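PDB 4LES: protein - conserved hypothetical from Bacillus anthracis, which is of unknown function but folds as a compact, mostly beta protein in which two antiparallel sheets pack face to face. Local coordinates for residues F188-W193 with K202-K206; L132-L137 with Q177-I183; H79-V85 with E118-T123. One frame throughout, in Å; residues are numbered along the deposited sequence. Where two conformers were deposited one is given.

Interaction 1: F188-W193 with K202-K206; sequences FDTGKW and KEQIK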
loop_
_atom_site.group_PDB
_atom_site.type_symbol
_atom_site.label_atom_id
_atom_site.label_comp_id
_atom_site.label_asym_id
_atom_site.label_seq_id
_atom_site.Cartn_x
_atom_site.Cartn_y
_atom_site.Cartn_z
ATOM N N PHE A 188 -7.188 12.060 8.349
ATOM C CA PHE A 188 -6.508 10.843 8.694
ATOM C C PHE A 188 -6.242 10.780 10.183
ATOM O O PHE A 188 -6.497 9.765 10.810
ATOM C CB PHE A 188 -5.189 10.683 7.942
ATOM C CG PHE A 188 -4.561 9.349 8.175
ATOM C CD1 PHE A 188 -4.996 8.244 7.477
ATOM C CD2 PHE A 188 -3.590 9.180 9.141
ATOM C CE1 PHE A 188 -4.441 6.993 7.726
ATOM C CE2 PHE A 188 -3.036 7.937 9.392
ATOM C CZ PHE A 188 -3.456 6.847 8.690
ATOM N N ASP A 189 -5.758 11.879 10.752
ATOM C CA ASP A 189 -5.386 11.901 12.173
ATOM C C ASP A 189 -6.563 11.801 13.139
ATOM O O ASP A 189 -6.416 11.232 14.210
ATOM C CB ASP A 189 -4.525 13.143 12.514
ATOM C CG ASP A 189 -3.090 13.053 11.952
ATOM O OD1 ASP A 189 -2.720 12.000 11.398
ATOM O OD2 ASP A 189 -2.326 14.043 12.088
ATOM N N THR A 190 -7.730 12.309 12.768
ATOM C CA THR A 190 -8.866 12.274 13.698
ATOM C C THR A 190 -9.876 11.163 13.474
ATOM O O THR A 190 -10.721 10.938 14.327
ATOM C CB THR A 190 -9.640 13.596 13.685
ATOM O OG1 THR A 190 -10.120 13.854 12.358
ATOM C CG2 THR A 190 -8.749 14.718 14.135
ATOM N N GLY A 191 -9.814 10.466 12.349
ATOM C CA GLY A 191 -10.787 9.412 12.097
ATOM C C GLY A 191 -10.272 7.999 12.240
ATOM O O GLY A 191 -9.074 7.769 12.482
ATOM N N LYS A 192 -11.204 7.053 12.109
ATOM C CA LYS A 192 -10.888 5.628 12.077
ATOM C C LYS A 192 -10.586 5.232 10.622
ATOM O O LYS A 192 -11.263 5.683 9.678
ATOM C CB LYS A 192 -12.032 4.807 12.628
ATOM C CG LYS A 192 -12.304 5.133 14.089
ATOM C CD LYS A 192 -13.432 4.314 14.668
ATOM C CE LYS A 192 -13.620 4.700 16.126
ATOM N NZ LYS A 192 -14.811 4.044 16.721
ATOM N N TRP A 193 -9.557 4.410 10.450
ATOM C CA TRP A 193 -9.121 3.974 9.137
ATOM C C TRP A 193 -8.899 2.477 9.110
ATOM O O TRP A 193 -8.652 1.839 10.133
ATOM C CB TRP A 193 -7.882 4.771 8.693
ATOM C CG TRP A 193 -8.225 6.208 8.448
ATOM C CD1 TRP A 193 -8.428 7.175 9.398
ATOM C CD2 TRP A 193 -8.451 6.839 7.181
ATOM N NE1 TRP A 193 -8.762 8.368 8.798
ATOM C CE2 TRP A 193 -8.782 8.192 7.440
ATOM C CE3 TRP A 193 -8.394 6.396 5.853
ATOM C CZ2 TRP A 193 -9.062 9.110 6.419
ATOM C CZ3 TRP A 193 -8.675 7.310 4.830
ATOM C CH2 TRP A 193 -9.001 8.656 5.124
ATOM N N LYS A 202 -11.437 -6.724 6.506
ATOM C CA LYS A 202 -11.378 -5.325 6.903
ATOM C C LYS A 202 -10.546 -5.286 8.165
ATOM O O LYS A 202 -10.918 -5.829 9.180
ATOM C CB LYS A 202 -12.777 -4.771 7.130
ATOM C CG LYS A 202 -12.838 -3.272 7.362
ATOM C CD LYS A 202 -14.293 -2.813 7.360
ATOM C CE LYS A 202 -14.384 -1.302 7.252
ATOM N NZ LYS A 202 -15.780 -0.793 7.160
ATOM N N GLU A 203 -9.381 -4.684 8.075
ATOM C CA GLU A 203 -8.466 -4.603 9.215
ATOM C C GLU A 203 -8.385 -3.149 9.651
ATOM O O GLU A 203 -7.985 -2.296 8.852
ATOM C CB GLU A 203 -7.114 -5.107 8.704
ATOM C CG GLU A 203 -5.956 -4.976 9.624
ATOM C CD GLU A 203 -6.099 -5.861 10.823
ATOM O OE1 GLU A 203 -6.901 -6.843 10.756
ATOM O OE2 GLU A 203 -5.386 -5.563 11.808
ATOM N N GLN A 204 -8.745 -2.846 10.897
ATOM C CA GLN A 204 -8.688 -1.472 11.391
ATOM C C GLN A 204 -7.256 -1.123 11.730
ATOM O O GLN A 204 -6.619 -1.817 12.500
ATOM C CB GLN A 204 -9.563 -1.277 12.628
ATOM C CG GLN A 204 -9.605 0.173 13.100
ATOM C CD GLN A 204 -10.552 0.390 14.252
ATOM O OE1 GLN A 204 -11.128 -0.546 14.777
ATOM N NE2 GLN A 204 -10.728 1.642 14.645
ATOM N N ILE A 205 -6.728 -0.062 11.164
ATOM C CA ILE A 205 -5.370 0.284 11.515
ATOM C C ILE A 205 -5.344 1.365 12.602
ATOM O O ILE A 205 -4.378 1.472 13.355
ATOM C CB ILE A 205 -4.559 0.743 10.296
ATOM C CG1 ILE A 205 -4.934 2.160 9.909
ATOM C CG2 ILE A 205 -4.729 -0.216 9.121
ATOM C CD1 ILE A 205 -4.247 2.601 8.643
ATOM N N LYS A 206 -6.426 2.121 12.727
ATOM C CA LYS A 206 -6.436 3.264 13.624
ATOM C C LYS A 206 -7.843 3.546 14.092
ATOM O O LYS A 206 -8.809 3.237 13.382
ATOM C CB LYS A 206 -6.008 4.437 12.782
ATOM C CG LYS A 206 -5.317 5.517 13.513
ATOM C CD LYS A 206 -4.752 6.479 12.484
ATOM C CE LYS A 206 -5.802 7.417 11.996
ATOM N NZ LYS A 206 -6.080 8.432 13.055
ATOM O OXT LYS A 206 -8.052 4.124 15.143
#
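Trp193 meets the C-terminal end of the chain in a classic beta bulge: its carbonyl O takes the backbone N of Ile205 at 2.9 Å and, more weakly, that of Lys206, while its own N donates to Lys206 O at 3.2 Å. Lys206 is the last residue, so this O belongs to the terminal carboxylate. Gln204, its chain extended, brings NE2 to within 2.8 Å of the same Lys206 O, and the two donors arrive from opposite faces of the carboxylate plane. The Gln204 amide also passes the aliphatic part of Lys192, with NE2 3.8 Å from Lys192 CD. Ile205 CG1 lies 4.1 Å from Trp193 CB.

Lys206 makes the largest single contribution to the contact. Its side chain bends at its last two torsions (chi3 81°, chi4 74°), which turns the amine toward the carbonyls where helix 185-190 ends. NZ donates to Gly191 O at 3.1 Å, in the carbonyl plane; a further bond to Phe188 O is weak and doubtful in the model. Behind the amine, Lys206 CE lies over one face of the Phe188 ring, 4.0 Å from its centroid, while Trp193 CD1 touches the same methylene. Phe188 CD1 in turn stands above the centre of the Trp193 ring, whose NE1 is held by Lys187 O, so Lys206 CE sits over Phe188 and beside CD1 of Trp193, two rings that are themselves packed.

Chemically, the two ends of Lys206 are gripped separately. The N-H groups of Trp193 and of the Gln204 side chain hold its carboxylate, and the amine meets carbonyls near the C-terminal end of a helix, where the helix dipole would probably favour a positive charge. The chain terminus is thereby pinned against the residues that leave the helix at Gly191.

Interaction 2: L132-L137 with Q177-I183; sequences LPSVDL and QNKVYVI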
loop_
_atom_site.group_PDB
_atom_site.type_symbol
_atom_site.label_atom_id
_atom_site.label_comp_id
_atom_site.label_asym_id
_atom_site.label_seq_id
_atom_site.Cartn_x
_atom_site.Cartn_y
_atom_site.Cartn_z
ATOM N N LEU A 132 -4.327 -10.101 -8.942
ATOM C CA LEU A 132 -3.946 -9.835 -7.539
ATOM C C LEU A 132 -5.100 -9.174 -6.805
ATOM O O LEU A 132 -5.721 -8.277 -7.336
ATOM C CB LEU A 132 -2.726 -8.941 -7.433
ATOM C CG LEU A 132 -1.374 -9.631 -7.387
ATOM C CD1 LEU A 132 -0.272 -8.575 -7.402
ATOM C CD2 LEU A 132 -1.251 -10.476 -6.136
ATOM N N PRO A 133 -5.398 -9.621 -5.574
ATOM C CA PRO A 133 -6.512 -9.002 -4.890
ATOM C C PRO A 133 -6.323 -7.520 -4.611
ATOM O O PRO A 133 -5.215 -7.062 -4.390
ATOM C CB PRO A 133 -6.575 -9.765 -3.567
ATOM C CG PRO A 133 -5.985 -11.098 -3.865
ATOM C CD PRO A 133 -4.891 -10.799 -4.849
ATOM N N SER A 134 -7.430 -6.794 -4.587
ATOM C CA SER A 134 -7.419 -5.392 -4.239
ATOM C C SER A 134 -7.006 -5.188 -2.768
ATOM O O SER A 134 -7.348 -5.988 -1.881
ATOM C CB SER A 134 -8.827 -4.830 -4.401
ATOM O OG SER A 134 -9.725 -5.514 -3.532
ATOM N N VAL A 135 -6.256 -4.126 -2.523
ATOM C CA VAL A 135 -5.869 -3.728 -1.173
ATOM C C VAL A 135 -6.176 -2.244 -1.161
ATOM O O VAL A 135 -5.531 -1.486 -1.867
ATOM C CB VAL A 135 -4.367 -3.977 -0.875
ATOM C CG1 VAL A 135 -4.011 -3.457 0.509
ATOM C CG2 VAL A 135 -4.008 -5.460 -0.988
ATOM N N ASP A 136 -7.174 -1.831 -0.384
ATOM C CA ASP A 136 -7.570 -0.430 -0.340
ATOM C C ASP A 136 -7.597 0.177 1.048
ATOM O O ASP A 136 -7.929 -0.478 2.017
ATOM C CB ASP A 136 -8.963 -0.274 -0.884
ATOM C CG ASP A 136 -9.074 -0.682 -2.334
ATOM O OD1 ASP A 136 -8.221 -0.297 -3.158
ATOM O OD2 ASP A 136 -10.024 -1.390 -2.623
ATOM N N LEU A 137 -7.237 1.453 1.088
ATOM C CA LEU A 137 -7.306 2.259 2.262
ATOM C C LEU A 137 -8.735 2.740 2.318
ATOM O O LEU A 137 -9.238 3.302 1.335
ATOM C CB LEU A 137 -6.368 3.442 2.158
ATOM C CG LEU A 137 -6.446 4.408 3.325
ATOM C CD1 LEU A 137 -5.843 3.766 4.577
ATOM C CD2 LEU A 137 -5.722 5.686 2.956
ATOM N N GLN A 177 3.196 -4.952 -3.612
ATOM C CA GLN A 177 2.056 -4.154 -4.085
ATOM C C GLN A 177 1.815 -2.996 -3.119
ATOM O O GLN A 177 0.790 -2.912 -2.423
ATOM C CB GLN A 177 0.769 -4.990 -4.417
ATOM C CG GLN A 177 0.332 -6.112 -3.461
ATOM C CD GLN A 177 -1.040 -6.765 -3.816
ATOM O OE1 GLN A 177 -1.259 -7.966 -3.595
ATOM N NE2 GLN A 177 -1.955 -5.971 -4.364
ATOM N N ASN A 178 2.805 -2.103 -3.082
ATOM C CA ASN A 178 2.715 -0.906 -2.262
ATOM C C ASN A 178 1.735 0.100 -2.848
ATOM O O ASN A 178 1.750 0.321 -4.033
ATOM C CB ASN A 178 4.099 -0.276 -2.108
ATOM C CG ASN A 178 5.044 -1.169 -1.315
ATOM O OD1 ASN A 178 4.620 -1.900 -0.426
ATOM N ND2 ASN A 178 6.300 -1.143 -1.656
ATOM N N LYS A 179 0.863 0.671 -2.027
ATOM C CA LYS A 179 -0.059 1.710 -2.502
ATOM C C LYS A 179 0.286 2.995 -1.774
ATOM O O LYS A 179 0.626 2.965 -0.574
ATOM C CB LYS A 179 -1.505 1.404 -2.111
ATOM C CG LYS A 179 -1.972 -0.014 -2.300
ATOM C CD LYS A 179 -2.051 -0.388 -3.745
ATOM C CE LYS A 179 -2.854 -1.678 -3.836
ATOM N NZ LYS A 179 -2.622 -2.388 -5.099
ATOM N N VAL A 180 0.160 4.120 -2.459
ATOM C CA VAL A 180 0.408 5.409 -1.842
ATOM C C VAL A 180 -0.755 6.347 -2.114
ATOM O O VAL A 180 -1.118 6.594 -3.270
ATOM C CB VAL A 180 1.738 6.033 -2.324
ATOM C CG1 VAL A 180 1.989 7.370 -1.647
ATOM C CG2 VAL A 180 2.889 5.074 -2.054
ATOM N N TYR A 181 -1.335 6.869 -1.039
ATOM C CA TYR A 181 -2.464 7.786 -1.132
ATOM C C TYR A 181 -2.115 9.164 -0.599
ATOM O O TYR A 181 -1.218 9.321 0.229
ATOM C CB TYR A 181 -3.650 7.225 -0.344
ATOM C CG TYR A 181 -3.950 5.772 -0.630
ATOM C CD1 TYR A 181 -3.299 4.757 0.070
ATOM C CD2 TYR A 181 -4.863 5.403 -1.613
ATOM C CE1 TYR A 181 -3.572 3.416 -0.177
ATOM C CE2 TYR A 181 -5.141 4.057 -1.867
ATOM C CZ TYR A 181 -4.481 3.068 -1.149
ATOM O OH TYR A 181 -4.750 1.732 -1.392
ATOM N N VAL A 182 -2.810 10.174 -1.112
ATOM C CA VAL A 182 -2.643 11.534 -0.639
ATOM C C VAL A 182 -3.926 11.828 0.132
ATOM O O VAL A 182 -4.996 11.883 -0.449
ATOM C CB VAL A 182 -2.408 12.528 -1.794
ATOM C CG1 VAL A 182 -2.440 13.964 -1.287
ATOM C CG2 VAL A 182 -1.071 12.237 -2.463
ATOM N N ILE A 183 -3.810 12.001 1.444
ATOM C CA ILE A 183 -4.965 12.180 2.301
ATOM C C ILE A 183 -4.879 13.449 3.127
ATOM O O ILE A 183 -3.784 13.892 3.466
ATOM C CB ILE A 183 -5.062 10.987 3.293
ATOM C CG1 ILE A 183 -5.121 9.663 2.541
ATOM C CG2 ILE A 183 -6.277 11.105 4.197
ATOM C CD1 ILE A 183 -6.354 9.511 1.670
HETATM O O HOH W 1 -5.885 -2.477 -4.683
HETATM O O HOH W 2 -6.260 1.270 -3.451
#
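Leu132 and Gln177 open a face-to-face packing of two sheets, the layering of a beta sandwich: strands 135-137 and 179-183 run in nearly the same direction, 20° apart, with axes 8.6 Å from each other. Leu132 sends CD2 against Gln177 OE1, a buried oxygen with no polar partner in the model. The other side of that amide turns to the next residue, where Gln177 NE2 gives Pro133 O a weak, long bond of 3.4 Å. Val135 faces the opposing layer; its CG2 touches Gln177 NE2, and its CB lies 4.0 Å from Lys179 CE. The Lys179 chain, bent at chi2 (-68°), passes the Val135 carbonyl, and a water accepts from Val135 N at 2.7 Å and weakly from Lys179 NZ. Asp136 points away from the interface, yet a second water bridges its OD1 to Tyr181 OH, which lies 2.6 Å from that water; the water sits at the edge of the tyrosine ring, in its plane. Leu137 then slides past Tyr181 in the opposite direction, laying CB over one ring face, 3.9 Å from the centroid and offset toward the rim. Its CD2 reaches onward to Ile183 CG1 at 4.0 Å.

Interaction 3: H79-V85 with E118-T123; sequences HTPKFDV and EGKNIT. With EOH (ethanol), chain D.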
loop_
_atom_site.group_PDB
_atom_site.type_symbol
_atom_site.label_atom_id
_atom_site.label_comp_id
_atom_site.label_asym_id
_atom_site.label_seq_id
_atom_site.Cartn_x
_atom_site.Cartn_y
_atom_site.Cartn_z
ATOM N N HIS A 79 -5.777 -14.771 3.289
ATOM C CA HIS A 79 -5.930 -15.772 2.282
ATOM C C HIS A 79 -7.061 -15.510 1.277
ATOM O O HIS A 79 -8.184 -15.185 1.658
ATOM C CB HIS A 79 -6.182 -17.100 2.957
ATOM C CG HIS A 79 -6.360 -18.211 2.001
ATOM N ND1 HIS A 79 -5.295 -18.840 1.394
ATOM C CD2 HIS A 79 -7.480 -18.805 1.527
ATOM C CE1 HIS A 79 -5.758 -19.778 0.585
ATOM N NE2 HIS A 79 -7.076 -19.779 0.656
ATOM N N THR A 80 -6.733 -15.639 -0.012
ATOM C CA THR A 80 -7.711 -15.531 -1.093
ATOM C C THR A 80 -7.472 -16.789 -1.901
ATOM O O THR A 80 -6.451 -17.467 -1.712
ATOM C CB THR A 80 -7.555 -14.249 -1.959
ATOM O OG1 THR A 80 -6.369 -14.322 -2.776
ATOM C CG2 THR A 80 -7.520 -13.026 -1.088
ATOM N N PRO A 81 -8.421 -17.138 -2.777
ATOM C CA PRO A 81 -8.286 -18.388 -3.527
ATOM C C PRO A 81 -6.967 -18.566 -4.275
ATOM O O PRO A 81 -6.381 -19.640 -4.229
ATOM C CB PRO A 81 -9.464 -18.333 -4.513
ATOM C CG PRO A 81 -10.469 -17.422 -3.864
ATOM C CD PRO A 81 -9.657 -16.402 -3.124
ATOM N N LYS A 82 -6.485 -17.529 -4.941
ATOM C CA LYS A 82 -5.258 -17.670 -5.741
ATOM C C LYS A 82 -3.999 -17.117 -5.097
ATOM O O LYS A 82 -2.896 -17.570 -5.409
ATOM C CB LYS A 82 -5.461 -16.980 -7.092
ATOM C CG LYS A 82 -6.551 -17.588 -7.953
ATOM C CD LYS A 82 -6.825 -16.697 -9.165
ATOM C CE LYS A 82 -7.738 -17.374 -10.174
ATOM N NZ LYS A 82 -7.960 -16.504 -11.357
ATOM N N PHE A 83 -4.179 -16.170 -4.173
ATOM C CA PHE A 83 -3.082 -15.468 -3.549
ATOM C C PHE A 83 -3.225 -15.264 -2.033
ATOM O O PHE A 83 -4.319 -15.021 -1.539
ATOM C CB PHE A 83 -3.005 -14.037 -4.148
ATOM C CG PHE A 83 -2.868 -13.991 -5.660
ATOM C CD1 PHE A 83 -1.619 -13.990 -6.261
ATOM C CD2 PHE A 83 -3.987 -13.920 -6.475
ATOM C CE1 PHE A 83 -1.483 -13.946 -7.643
ATOM C CE2 PHE A 83 -3.865 -13.888 -7.872
ATOM C CZ PHE A 83 -2.613 -13.902 -8.457
ATOM N N ASP A 84 -2.097 -15.322 -1.323
ATOM C CA ASP A 84 -2.031 -14.932 0.099
ATOM C C ASP A 84 -1.463 -13.536 0.058
ATOM O O ASP A 84 -0.365 -13.335 -0.457
ATOM C CB ASP A 84 -1.107 -15.840 0.927
ATOM C CG ASP A 84 -1.795 -17.143 1.347
ATOM O OD1 ASP A 84 -3.045 -17.204 1.277
ATOM O OD2 ASP A 84 -1.078 -18.096 1.728
ATOM N N VAL A 85 -2.216 -12.578 0.580
ATOM C CA VAL A 85 -1.827 -11.187 0.576
ATOM C C VAL A 85 -1.367 -10.766 1.960
ATOM O O VAL A 85 -2.114 -10.881 2.925
ATOM C CB VAL A 85 -3.012 -10.299 0.151
ATOM C CG1 VAL A 85 -2.628 -8.834 0.234
ATOM C CG2 VAL A 85 -3.472 -10.663 -1.257
ATOM N N GLU A 118 2.013 -7.218 -0.057
ATOM C CA GLU A 118 2.580 -8.111 -1.062
ATOM C C GLU A 118 1.663 -9.321 -1.299
ATOM O O GLU A 118 0.865 -9.665 -0.433
ATOM C CB GLU A 118 3.994 -8.515 -0.670
ATOM C CG GLU A 118 4.121 -9.228 0.656
ATOM C CD GLU A 118 5.583 -9.475 1.017
ATOM O OE1 GLU A 118 6.418 -8.591 0.728
ATOM O OE2 GLU A 118 5.888 -10.540 1.592
ATOM N N GLY A 119 1.742 -9.914 -2.481
ATOM C CA GLY A 119 0.908 -11.059 -2.819
ATOM C C GLY A 119 1.761 -12.224 -3.259
ATOM O O GLY A 119 2.729 -12.035 -3.975
ATOM N N LYS A 120 1.381 -13.422 -2.842
ATOM C CA LYS A 120 2.083 -14.642 -3.171
ATOM C C LYS A 120 1.121 -15.564 -3.910
ATOM O O LYS A 120 0.026 -15.816 -3.448
ATOM C CB LYS A 120 2.555 -15.311 -1.877
ATOM C CG LYS A 120 3.412 -16.567 -2.008
ATOM C CD LYS A 120 3.813 -17.027 -0.600
ATOM C CE LYS A 120 5.115 -17.810 -0.538
ATOM N NZ LYS A 120 4.997 -19.212 -1.001
ATOM N N ASN A 121 1.533 -16.056 -5.063
ATOM C CA ASN A 121 0.729 -16.969 -5.840
ATOM C C ASN A 121 0.804 -18.279 -5.095
ATOM O O ASN A 121 1.878 -18.851 -4.988
ATOM C CB ASN A 121 1.307 -17.108 -7.256
ATOM C CG ASN A 121 0.592 -18.170 -8.102
ATOM O OD1 ASN A 121 -0.393 -18.805 -7.670
ATOM N ND2 ASN A 121 1.100 -18.377 -9.316
ATOM N N ILE A 122 -0.320 -18.739 -4.553
ATOM C CA ILE A 122 -0.332 -19.992 -3.809
ATOM C C ILE A 122 -0.901 -21.154 -4.617
ATOM O O ILE A 122 -1.188 -22.204 -4.058
ATOM C CB ILE A 122 -1.116 -19.874 -2.495
ATOM C CG1 ILE A 122 -2.523 -19.344 -2.760
ATOM C CG2 ILE A 122 -0.384 -18.952 -1.539
ATOM C CD1 ILE A 122 -3.467 -19.550 -1.604
ATOM N N THR A 123 -1.054 -20.961 -5.925
ATOM C CA THR A 123 -1.543 -22.020 -6.827
ATOM C C THR A 123 -0.313 -22.674 -7.472
ATOM O O THR A 123 0.820 -22.218 -7.292
ATOM C CB THR A 123 -2.505 -21.494 -7.932
ATOM O OG1 THR A 123 -1.797 -20.676 -8.892
ATOM C CG2 THR A 123 -3.659 -20.705 -7.307
HETATM C C1 EOH D . 2.221 -18.046 3.052
HETATM C C2 EOH D . 2.157 -19.270 2.160
HETATM O O EOH D . 1.488 -16.960 2.470
#
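Asp84 and Lys120 form the antiparallel hydrogen-bonded pair at the centre of this contact, with N-to-O bonds of 3.0 Å in each direction. Phe83 with Asn121 and Val85 with Gly119 are the non-hydrogen-bonded pairs that flank it. Beyond the end of the strand, Ile122 N continues the pairing with a bond to Lys82 O.

The side chain of Asp84 points to the same face of the sheet as that of Lys120. Its CB lies beside the hydroxyl of a bound ethanol, probably from the crystallisation liquor. CG stands anti to the carbonyl carbon (chi1 -81°), which places the carboxylate between His79 and the ethanol. OD1 accepts from His79 ND1 at 2.8 Å, through the syn lone pair, with the oxygen tilted 23° from the imidazole plane. OD2 lies 2.9 Å from the ethanol O, whose single proton is also within reach of Asp77; its approach to Ile122 CG2 is doubtful, since it rests on one of two deposited conformers.

On the opposite face of the sheet, Asn121 closes an Asx turn: its OD1 takes Thr123 N at 2.9 Å, from above the carbonyl plane, and Thr123 OG1 in that plane, on a lone pair. Thr123 is thereby set with CG2 against Lys82.

The two segments are neighbours in the four-stranded antiparallel sheet. Strand 83-96 is flanked by strands 69-79 and 110-121, and strand 174-184 pairs with 110-121 on its far side, while Met127 of the short strand 127-128 packs on Phe83 and Asn121.

From the N terminus, interaction 3 comes first, closing the loop of strands between residues 85 and 118 within the four-stranded sheet. Interaction 2 follows, spanning residues 137 to 177, a loop that carries helix 149-158, and it joins the three-stranded sheet to the edge strand of the larger one. Interaction 1 closes last, fastening the C terminus across a short hairpin beside helix 185-190. The three lie in series, none nested or crossed. Interaction 2 is the middle piece: Leu132 and Pro133 pack on Phe83 of interaction 3, and Leu137 and Ile183 on Trp193 of interaction 1. Interactions 1 and 3 do not touch, their centres about 25 Å apart.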